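Local coordinates for chromosome replication initiation protein (Geobacillus kaustophilus hta426, PDB 2VN2) that takes part in initiating chromosome replication as a component of the primosome; its N-terminal domain, seen here, probably pairs with a second copy through exchanged N-terminal helices, at the interface of chains A and B. Coordinates in Å, arbitrary orientation; residue numbers count along the deposited sequence, not the author numbering. Chains: chain A/B, Chromosome replication initiation protein.

The interface of chains A and B. Residues chain A 3, 6-8, 10; chain B 100, 103-104, 107.
The indole of B:Trp103 turns one face toward A:Leu10, whose backbone O stands 4.0 Å above the ring plane, displaced from the middle of the indole and nearly over the centre of the six-membered ring. On that same face A:Leu10 CB sits just outside the CE3–CZ3 edge, 3.6 Å from CE3 of B:Trp103. The ring reaches this place because CG of B:Trp103 lies opposite its own carbonyl carbon (chi1 -77°), with chi2 of 102° setting the indole steeply to the CA–CB bond. Were the indole of B:Trp103 replaced by an alanine methyl, the A:Leu10 methylene and carbonyl would probably lose their aromatic cover and a gap would open between the helices. On the backbone side of B:Trp103, the A:Ala7 methyl settles on the partner's main chain, its CB 3.6 Å from C of B:Trp103 and 3.7 Å from CA of B:Glu104; so short a side chain probably lets helix 3-11 of chain A come close to helix 100-116 of chain B. B:Val107 splits its branches: CG1 lies mainly toward A:Lys3, 4.0 Å from its CG, and also near A:Val6, while CG2 packs among A:Val6, A:Ala7 and A:Leu10. This largely apolar patch has a symmetry twin with the chains exchanged, which suggests a swapped, dimer-forming arm. At its acidic margin, OE1 of A:Glu8 and OE2 of B:Glu100 are 5.8 Å apart, perhaps mildly repelling. Packing is tight where A:Leu10 CD1 meets B:Val107 CG2 at 3.4 Å.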
ATOM      1  N   LYS A   3       9.809  22.758   5.018  1.00 51.54           N
ATOM      2  CA  LYS A   3       9.750  21.478   5.746  1.00 48.04           C
ATOM      3  C   LYS A   3       8.379  20.986   6.326  1.00 45.44           C
ATOM      4  O   LYS A   3       8.070  19.812   6.214  1.00 43.94           O
ATOM      5  CB  LYS A   3      10.870  21.397   6.815  1.00 49.28           C
ATOM      6  CG  LYS A   3      12.289  21.169   6.283  1.00 49.13           C
ATOM      7  CD  LYS A   3      13.231  20.883   7.428  1.00 49.01           C
ATOM      8  CE  LYS A   3      14.657  21.226   7.041  1.00 49.93           C
ATOM      9  NZ  LYS A   3      15.584  21.543   8.212  1.00 49.75           N
ATOM     10  N   VAL A   6       6.391  19.695   3.197  1.00 30.14           N
ATOM     11  CA  VAL A   6       6.901  18.448   2.716  1.00 28.76           C
ATOM     12  C   VAL A   6       6.397  17.319   3.530  1.00 27.21           C
ATOM     13  O   VAL A   6       5.911  16.350   2.942  1.00 25.53           O
ATOM     14  CB  VAL A   6       8.377  18.409   2.708  1.00 28.49           C
ATOM     15  CG1 VAL A   6       8.810  17.078   2.310  1.00 28.36           C
ATOM     16  CG2 VAL A   6       8.850  19.330   1.614  1.00 29.45           C
ATOM     17  N   ALA A   7       6.461  17.481   4.875  1.00 26.78           N
ATOM     18  CA  ALA A   7       5.966  16.530   5.859  1.00 27.42           C
ATOM     19  C   ALA A   7       4.489  16.284   5.625  1.00 28.30           C
ATOM     20  O   ALA A   7       4.069  15.099   5.607  1.00 28.51           O
ATOM     21  CB  ALA A   7       6.238  16.961   7.252  1.00 23.95           C
ATOM     22  N   GLU A   8       3.712  17.343   5.394  1.00 28.22           N
ATOM     23  CA  GLU A   8       2.265  17.172   5.083  1.00 30.82           C
ATOM     24  C   GLU A   8       2.071  16.469   3.750  1.00 28.63           C
ATOM     25  O   GLU A   8       1.224  15.624   3.675  1.00 28.13           O
ATOM     26  CB  GLU A   8       1.457  18.480   5.073  1.00 33.63           C
ATOM     27  CG  GLU A   8       0.081  18.302   4.294  1.00 40.48           C
ATOM     28  CD  GLU A   8      -0.562  19.630   3.718  1.00 44.59           C
ATOM     29  OE1 GLU A   8      -0.163  20.723   4.283  1.00 46.84           O
ATOM     30  OE2 GLU A   8      -1.416  19.533   2.720  1.00 44.22           O
ATOM     31  N   LEU A  10       4.230  14.135   2.581  1.00 24.71           N
ATOM     32  CA  LEU A  10       4.641  12.806   2.865  1.00 24.30           C
ATOM     33  C   LEU A  10       3.686  12.009   3.721  1.00 25.01           C
ATOM     34  O   LEU A  10       3.602  10.779   3.515  1.00 24.09           O
ATOM     35  CB  LEU A  10       6.025  12.755   3.467  1.00 24.25           C
ATOM     36  CG  LEU A  10       7.165  13.224   2.545  1.00 25.65           C
ATOM     37  CD1 LEU A  10       8.591  13.173   3.273  1.00 24.41           C
ATOM     38  CD2 LEU A  10       7.238  12.370   1.282  1.00 26.85           C
TER
ATOM     39  N   GLU B 100       1.393  13.652  11.719  1.00 33.69           N
ATOM     40  CA  GLU B 100       2.107  14.842  11.251  1.00 34.41           C
ATOM     41  C   GLU B 100       3.371  15.158  11.951  1.00 32.00           C
ATOM     42  O   GLU B 100       4.350  15.394  11.240  1.00 30.89           O
ATOM     43  CB  GLU B 100       1.263  16.129  11.366  1.00 39.45           C
ATOM     44  CG  GLU B 100       0.043  16.148  10.488  1.00 47.12           C
ATOM     45  CD  GLU B 100       0.299  16.107   8.934  1.00 52.56           C
ATOM     46  OE1 GLU B 100       1.452  15.738   8.508  1.00 55.82           O
ATOM     47  OE2 GLU B 100      -0.681  16.442   8.161  1.00 53.56           O
ATOM     48  N   TRP B 103       6.123  12.954  10.852  1.00 25.48           N
ATOM     49  CA  TRP B 103       6.525  13.291   9.533  1.00 26.58           C
ATOM     50  C   TRP B 103       7.464  14.458   9.481  1.00 26.85           C
ATOM     51  O   TRP B 103       8.386  14.450   8.656  1.00 28.12           O
ATOM     52  CB  TRP B 103       5.296  13.441   8.616  1.00 28.52           C
ATOM     53  CG  TRP B 103       4.836  12.078   8.289  1.00 31.04           C
ATOM     54  CD1 TRP B 103       3.769  11.398   8.828  1.00 29.75           C
ATOM     55  CD2 TRP B 103       5.522  11.146   7.430  1.00 31.31           C
ATOM     56  NE1 TRP B 103       3.729  10.144   8.334  1.00 31.04           N
ATOM     57  CE2 TRP B 103       4.798   9.928   7.497  1.00 32.54           C
ATOM     58  CE3 TRP B 103       6.668  11.229   6.611  1.00 31.67           C
ATOM     59  CZ2 TRP B 103       5.170   8.753   6.744  1.00 33.02           C
ATOM     60  CZ3 TRP B 103       7.075  10.033   5.814  1.00 33.67           C
ATOM     61  CH2 TRP B 103       6.290   8.839   5.886  1.00 33.33           C
ATOM     62  N   GLU B 104       7.249  15.410  10.369  1.00 25.40           N
ATOM     63  CA  GLU B 104       8.063  16.615  10.478  1.00 28.42           C
ATOM     64  C   GLU B 104       9.468  16.285  10.972  1.00 26.89           C
ATOM     65  O   GLU B 104      10.454  16.802  10.439  1.00 24.75           O
ATOM     66  CB  GLU B 104       7.402  17.617  11.428  1.00 31.31           C
ATOM     67  CG  GLU B 104       6.292  18.437  10.789  1.00 39.00           C
ATOM     68  CD  GLU B 104       5.959  19.685  11.583  1.00 45.64           C
ATOM     69  OE1 GLU B 104       6.653  20.710  11.401  1.00 48.00           O
ATOM     70  OE2 GLU B 104       5.006  19.643  12.389  1.00 49.07           O
ATOM     71  N   VAL B 107      11.127  14.405   8.124  1.00 23.66           N
ATOM     72  CA  VAL B 107      11.565  15.238   7.086  1.00 26.70           C
ATOM     73  C   VAL B 107      12.854  15.976   7.546  1.00 27.40           C
ATOM     74  O   VAL B 107      13.744  16.176   6.762  1.00 25.42           O
ATOM     75  CB  VAL B 107      10.432  16.232   6.528  1.00 26.57           C
ATOM     76  CG1 VAL B 107      11.051  17.438   5.721  1.00 23.10           C
ATOM     77  CG2 VAL B 107       9.435  15.459   5.647  1.00 26.31           C
TER